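Local atomic coordinates of archaeal Sm-like protein AF-Sm2 (Archaeoglobus fulgidus, PDB entry 1LJO), a protein that probably binds RNA and assembles into a ring-like complex of six Sm-fold subunits. Residues A[20-25]-A[62-67]; A[27-32]-A[47-52]. All coordinates share one frame; numbering follows the deposited sequence.

Interaction 1 (A[20-25]-A[62-67]); sequences VEMKGE and IVLRGN
The guanidinium of Arg-65 carries the amide oxygen of Asn-67 on one face: OD1 of Asn-67 sits 3.0 Å above the guanidinium plane, over its centre. Although Arg-65 NH1 and Asn-67 OD1 are 3.2 Å apart, the angle rules out a hydrogen bond. NH1 instead bonds weakly to Asn-41, while NE and NH2 reach weakly to Gly-66 O and Tyr-39 O of a neighbouring subunit.

Between the segments the contact is mainly apolar. Leu-64, with CG anti to its carbonyl carbon, meets Val-20 tip to tip, CD1 of Leu-64 lying 3.9 Å from CG1 of Val-20. Met-22 crosses Leu-64 obliquely. Bends at chi2 (-64°) and chi3 (-72°) curl its thioether so that CE lies 3.9 Å from CB of Leu-64 and 3.6 Å from the carbonyl O of Arg-65. Replacing Met-22 with an alanine here would remove CG, SD and CE, and would probably loosen the packing beside Leu-64 and the Arg-65 carbonyl.

Polar ends look outward to the assembly: Lys-23 NZ bonds to Asn-68 of one neighbouring subunit, and Asn-67 ND2 to Asn-67 O of another. The direct contact between the two segments thus rests chiefly on hydrophobic side chains, whereas the polar ends of Lys-23 and Asn-67 bond chiefly to neighbouring subunits, the Arg-65 and Gly-66 pair with Asn-41 being consistent with the RNA-binding loops of Sm proteins.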
loop_
_atom_site.group_PDB
_atom_site.type_symbol
_atom_site.label_atom_id
_atom_site.label_comp_id
_atom_site.label_asym_id
_atom_site.label_seq_id
_atom_site.Cartn_x
_atom_site.Cartn_y
_atom_site.Cartn_z
ATOM N N VAL A 20 10.021 -15.760 3.158
ATOM C CA VAL A 20 9.328 -14.479 3.031
ATOM C C VAL A 20 7.826 -14.586 2.824
ATOM O O VAL A 20 7.365 -15.369 1.999
ATOM C CB VAL A 20 9.873 -13.673 1.830
ATOM C CG1 VAL A 20 9.213 -12.294 1.780
ATOM C CG2 VAL A 20 11.380 -13.557 1.926
ATOM N N GLU A 21 7.069 -13.791 3.572
ATOM C CA GLU A 21 5.622 -13.775 3.407
ATOM C C GLU A 21 5.292 -12.469 2.691
ATOM O O GLU A 21 5.667 -11.391 3.156
ATOM C CB GLU A 21 4.912 -13.827 4.760
ATOM C CG GLU A 21 3.413 -13.607 4.653
ATOM C CD GLU A 21 2.691 -13.864 5.958
ATOM O OE1 GLU A 21 3.122 -13.316 6.995
ATOM O OE2 GLU A 21 1.690 -14.612 5.943
ATOM N N MET A 22 4.610 -12.574 1.553
ATOM C CA MET A 22 4.240 -11.405 0.761
ATOM C C MET A 22 2.766 -11.083 0.931
ATOM O O MET A 22 1.937 -11.982 1.095
ATOM C CB MET A 22 4.518 -11.646 -0.728
ATOM C CG MET A 22 5.961 -11.939 -1.082
ATOM S SD MET A 22 7.073 -10.561 -0.723
ATOM C CE MET A 22 6.610 -9.395 -2.010
ATOM N N LYS A 23 2.441 -9.800 0.865
ATOM C CA LYS A 23 1.064 -9.353 1.015
ATOM C C LYS A 23 0.164 -9.906 -0.091
ATOM O O LYS A 23 -0.950 -10.361 0.176
ATOM C CB LYS A 23 1.022 -7.823 1.029
ATOM C CG LYS A 23 -0.342 -7.231 1.306
ATOM C CD LYS A 23 -0.227 -5.769 1.716
ATOM C CE LYS A 23 0.492 -4.940 0.661
ATOM N NZ LYS A 23 0.725 -3.541 1.113
ATOM N N GLY A 24 0.648 -9.877 -1.329
ATOM C CA GLY A 24 -0.140 -10.385 -2.442
ATOM C C GLY A 24 0.179 -11.824 -2.811
ATOM O O GLY A 24 0.143 -12.194 -3.988
ATOM N N GLU A 25 0.484 -12.638 -1.804
ATOM C CA GLU A 25 0.815 -14.048 -2.010
ATOM C C GLU A 25 0.314 -14.891 -0.838
ATOM O O GLU A 25 0.522 -14.540 0.321
ATOM C CB GLU A 25 2.330 -14.208 -2.159
ATOM C CG GLU A 25 2.785 -14.658 -3.540
ATOM C CD GLU A 25 2.736 -16.166 -3.710
ATOM O OE1 GLU A 25 3.513 -16.863 -3.024
ATOM O OE2 GLU A 25 1.924 -16.655 -4.525
ATOM N N ILE A 62 13.940 -14.831 -8.579
ATOM C CA ILE A 62 12.775 -13.952 -8.462
ATOM C C ILE A 62 13.127 -12.676 -7.714
ATOM O O ILE A 62 14.026 -12.663 -6.880
ATOM C CB ILE A 62 11.595 -14.610 -7.702
ATOM C CG1 ILE A 62 12.050 -15.033 -6.303
ATOM C CG2 ILE A 62 11.050 -15.802 -8.485
ATOM C CD1 ILE A 62 10.918 -15.539 -5.423
ATOM N N VAL A 63 12.404 -11.607 -8.018
ATOM C CA VAL A 63 12.605 -10.330 -7.353
ATOM C C VAL A 63 11.305 -9.984 -6.635
ATOM O O VAL A 63 10.236 -9.956 -7.252
ATOM C CB VAL A 63 12.942 -9.217 -8.367
ATOM C CG1 VAL A 63 12.896 -7.859 -7.687
ATOM C CG2 VAL A 63 14.321 -9.474 -8.977
ATOM N N LEU A 64 11.396 -9.736 -5.332
ATOM C CA LEU A 64 10.221 -9.396 -4.534
ATOM C C LEU A 64 10.182 -7.891 -4.260
ATOM O O LEU A 64 11.189 -7.295 -3.873
ATOM C CB LEU A 64 10.242 -10.177 -3.214
ATOM C CG LEU A 64 10.352 -11.706 -3.359
ATOM C CD1 LEU A 64 10.356 -12.371 -1.981
ATOM C CD2 LEU A 64 9.196 -12.222 -4.192
ATOM N N ARG A 65 9.020 -7.278 -4.476
ATOM C CA ARG A 65 8.861 -5.844 -4.255
ATOM C C ARG A 65 8.800 -5.550 -2.758
ATOM O O ARG A 65 7.949 -6.076 -2.050
ATOM C CB ARG A 65 7.585 -5.348 -4.934
ATOM C CG ARG A 65 7.381 -3.850 -4.874
ATOM C CD ARG A 65 8.440 -3.124 -5.690
ATOM N NE ARG A 65 8.201 -1.685 -5.726
ATOM C CZ ARG A 65 8.623 -0.828 -4.804
ATOM N NH1 ARG A 65 9.316 -1.262 -3.758
ATOM N NH2 ARG A 65 8.353 0.466 -4.933
ATOM N N GLY A 66 9.705 -4.693 -2.295
ATOM C CA GLY A 66 9.776 -4.349 -0.884
ATOM C C GLY A 66 8.514 -3.902 -0.163
ATOM O O GLY A 66 8.251 -4.353 0.954
ATOM N N ASN A 67 7.718 -3.027 -0.762
ATOM C CA ASN A 67 6.532 -2.582 -0.041
ATOM C C ASN A 67 5.459 -3.657 0.069
ATOM O O ASN A 67 4.458 -3.456 0.742
ATOM C CB ASN A 67 5.943 -1.308 -0.652
ATOM C CG ASN A 67 5.462 -1.507 -2.055
ATOM O OD1 ASN A 67 6.258 -1.628 -2.984
ATOM N ND2 ASN A 67 4.144 -1.545 -2.226
#

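Interaction 2 (A[27-32]-A[47-52]); sequences NQLVGK and AMECKG. With ACY (acetic acid), chain C.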
loop_
_atom_site.group_PDB
_atom_site.type_symbol
_atom_site.label_atom_id
_atom_site.label_comp_id
_atom_site.label_asym_id
_atom_site.label_seq_id
_atom_site.Cartn_x
_atom_site.Cartn_y
_atom_site.Cartn_z
ATOM N N ASN A 27 1.129 -18.224 -0.435
ATOM C CA ASN A 27 2.172 -19.175 -0.064
ATOM C C ASN A 27 3.455 -18.393 0.191
ATOM O O ASN A 27 3.643 -17.321 -0.380
ATOM C CB ASN A 27 2.401 -20.176 -1.194
ATOM C CG ASN A 27 1.136 -20.899 -1.591
ATOM O OD1 ASN A 27 0.420 -21.421 -0.740
ATOM N ND2 ASN A 27 0.855 -20.937 -2.885
ATOM N N GLN A 28 4.332 -18.923 1.036
ATOM C CA GLN A 28 5.585 -18.239 1.332
ATOM C C GLN A 28 6.650 -18.539 0.287
ATOM O O GLN A 28 6.565 -19.536 -0.433
ATOM C CB GLN A 28 6.126 -18.649 2.706
ATOM C CG GLN A 28 5.166 -18.448 3.869
ATOM C CD GLN A 28 4.373 -19.705 4.188
ATOM O OE1 GLN A 28 4.949 -20.761 4.464
ATOM N NE2 GLN A 28 3.047 -19.596 4.157
ATOM N N LEU A 29 7.650 -17.666 0.211
ATOM C CA LEU A 29 8.758 -17.851 -0.713
ATOM C C LEU A 29 9.992 -18.195 0.104
ATOM O O LEU A 29 10.276 -17.552 1.117
ATOM C CB LEU A 29 9.028 -16.577 -1.524
ATOM C CG LEU A 29 7.964 -16.139 -2.534
ATOM C CD1 LEU A 29 7.479 -17.349 -3.327
ATOM C CD2 LEU A 29 6.805 -15.498 -1.807
ATOM N N VAL A 30 10.713 -19.221 -0.330
ATOM C CA VAL A 30 11.922 -19.649 0.351
ATOM C C VAL A 30 13.038 -19.705 -0.681
ATOM O O VAL A 30 12.882 -20.324 -1.736
ATOM C CB VAL A 30 11.749 -21.051 0.969
ATOM C CG1 VAL A 30 13.029 -21.473 1.666
ATOM C CG2 VAL A 30 10.573 -21.054 1.934
ATOM N N GLY A 31 14.158 -19.052 -0.384
ATOM C CA GLY A 31 15.270 -19.062 -1.319
ATOM C C GLY A 31 16.501 -18.379 -0.763
ATOM O O GLY A 31 16.492 -17.894 0.367
ATOM N N LYS A 32 17.565 -18.347 -1.554
ATOM C CA LYS A 32 18.804 -17.717 -1.125
ATOM C C LYS A 32 18.736 -16.224 -1.402
ATOM O O LYS A 32 18.445 -15.798 -2.530
ATOM C CB LYS A 32 19.999 -18.322 -1.868
ATOM C CG LYS A 32 21.355 -17.744 -1.448
ATOM C CD LYS A 32 22.447 -18.183 -2.413
ATOM C CE LYS A 32 23.785 -17.550 -2.070
ATOM N NZ LYS A 32 24.752 -17.642 -3.205
ATOM N N ALA A 47 14.906 -20.097 -5.613
ATOM C CA ALA A 47 13.683 -19.951 -4.837
ATOM C C ALA A 47 12.582 -20.959 -5.129
ATOM O O ALA A 47 12.518 -21.550 -6.207
ATOM C CB ALA A 47 13.138 -18.548 -5.009
ATOM N N MET A 48 11.705 -21.129 -4.149
ATOM C CA MET A 48 10.575 -22.036 -4.276
ATOM C C MET A 48 9.391 -21.476 -3.504
ATOM O O MET A 48 9.554 -20.694 -2.568
ATOM C CB MET A 48 10.932 -23.418 -3.729
ATOM C CG MET A 48 11.332 -23.423 -2.270
ATOM S SD MET A 48 11.723 -25.075 -1.671
ATOM C CE MET A 48 13.466 -25.198 -2.112
ATOM N N GLU A 49 8.196 -21.878 -3.909
ATOM C CA GLU A 49 6.985 -21.442 -3.243
ATOM C C GLU A 49 6.684 -22.566 -2.257
ATOM O O GLU A 49 6.670 -23.739 -2.636
ATOM C CB GLU A 49 5.862 -21.303 -4.268
ATOM C CG GLU A 49 4.639 -20.569 -3.783
ATOM C CD GLU A 49 3.629 -20.369 -4.896
ATOM O OE1 GLU A 49 4.012 -19.839 -5.960
ATOM O OE2 GLU A 49 2.455 -20.741 -4.708
ATOM N N CYS A 50 6.461 -22.210 -0.995
ATOM C CA CYS A 50 6.191 -23.203 0.031
ATOM C C CYS A 50 4.999 -22.847 0.911
ATOM O O CYS A 50 4.559 -21.702 0.963
ATOM C CB CYS A 50 7.419 -23.379 0.940
ATOM S SG CYS A 50 8.963 -23.881 0.126
ATOM N N LYS A 51 4.483 -23.865 1.588
ATOM C CA LYS A 51 3.381 -23.729 2.531
ATOM C C LYS A 51 3.927 -24.437 3.761
ATOM O O LYS A 51 3.608 -25.596 4.023
ATOM C CB LYS A 51 2.128 -24.447 2.029
ATOM C CG LYS A 51 1.227 -23.593 1.155
ATOM C CD LYS A 51 -0.020 -24.367 0.754
ATOM C CE LYS A 51 -1.204 -23.437 0.582
ATOM N NZ LYS A 51 -1.529 -22.767 1.868
ATOM N N GLY A 52 4.772 -23.735 4.505
ATOM C CA GLY A 52 5.387 -24.340 5.666
ATOM C C GLY A 52 6.546 -25.148 5.121
ATOM O O GLY A 52 7.343 -24.635 4.332
HETATM C C ACY C . 0.263 -21.838 5.015
HETATM O O ACY C . -0.764 -22.288 5.681
HETATM O OXT ACY C . 0.265 -21.318 3.846
HETATM C CH3 ACY C . 1.574 -21.975 5.770
#
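A very short hydrogen bond, 2.4 Å from Asn-27 ND2 to Glu-49 OE2, is the tightest polar link. The carboxylate offers its anti lone pair, the carboxylate and amide planes are inclined by 23°, and OE2 has a second partner in a salt bridge with Arg-57, so both donors probably favour its ionised form. Glu-49 reaches the amide with CG anti to its backbone N and the chain extended beyond.

Four backbone bonds follow. Cys-50 N to Gln-28 O is nearly straight, at 176° and 2.7 Å, whereas the return bond from Gln-28 N is clearly bent; Val-30 and Met-48 exchange a further pair. Past the last rung, Gln-28 turns at chi2 and places OE1 3.0 Å from Gly-52 N. OXT of a bound acetic acid molecule, probably from the crystallisation liquor, accepts from both Gln-28 NE2 and Lys-51 NZ. Packing is tight where the Lys-51 chain crosses the amide of Asn-27, CE of Lys-51 being 2.9 Å from OD1 of Asn-27.

On the face that bears Val-30, its CG2 rests 3.7 Å from SG of Cys-50, and Met-48 CG lies beside Val-30 CB. Leu-29 and Glu-49 occupy the other face. At Gly-31 a CB would fall 2.9 Å from Ala-47 CB, which glycine avoids. With strand axes 155° apart, this is the antiparallel pairing of neighbouring strands 28-36 and 47-51 in the strongly bent sheet of the Sm fold.

How the interactions relate
From the N terminus the chain enters strand 17-22, whose end supplies segment 20-25, and turns directly into strand 28-36, the source of 27-32. Interaction 2 closes the shorter loop, 14 residues long, when strand 47-51 returns alongside. Interaction 1 closes later, at 62-67, after 36 intervening residues; the smaller loop thus lies wholly within the larger, and the two do not cross. They meet at Met-22 CG and Leu-29 CD2, 3.7 Å apart, and at a probable hydrogen bond between Val-20 N and Leu-29 O. Interaction 2 joins sheet neighbours edge to edge, whereas interaction 1 reaches by side chains across the curled sheet.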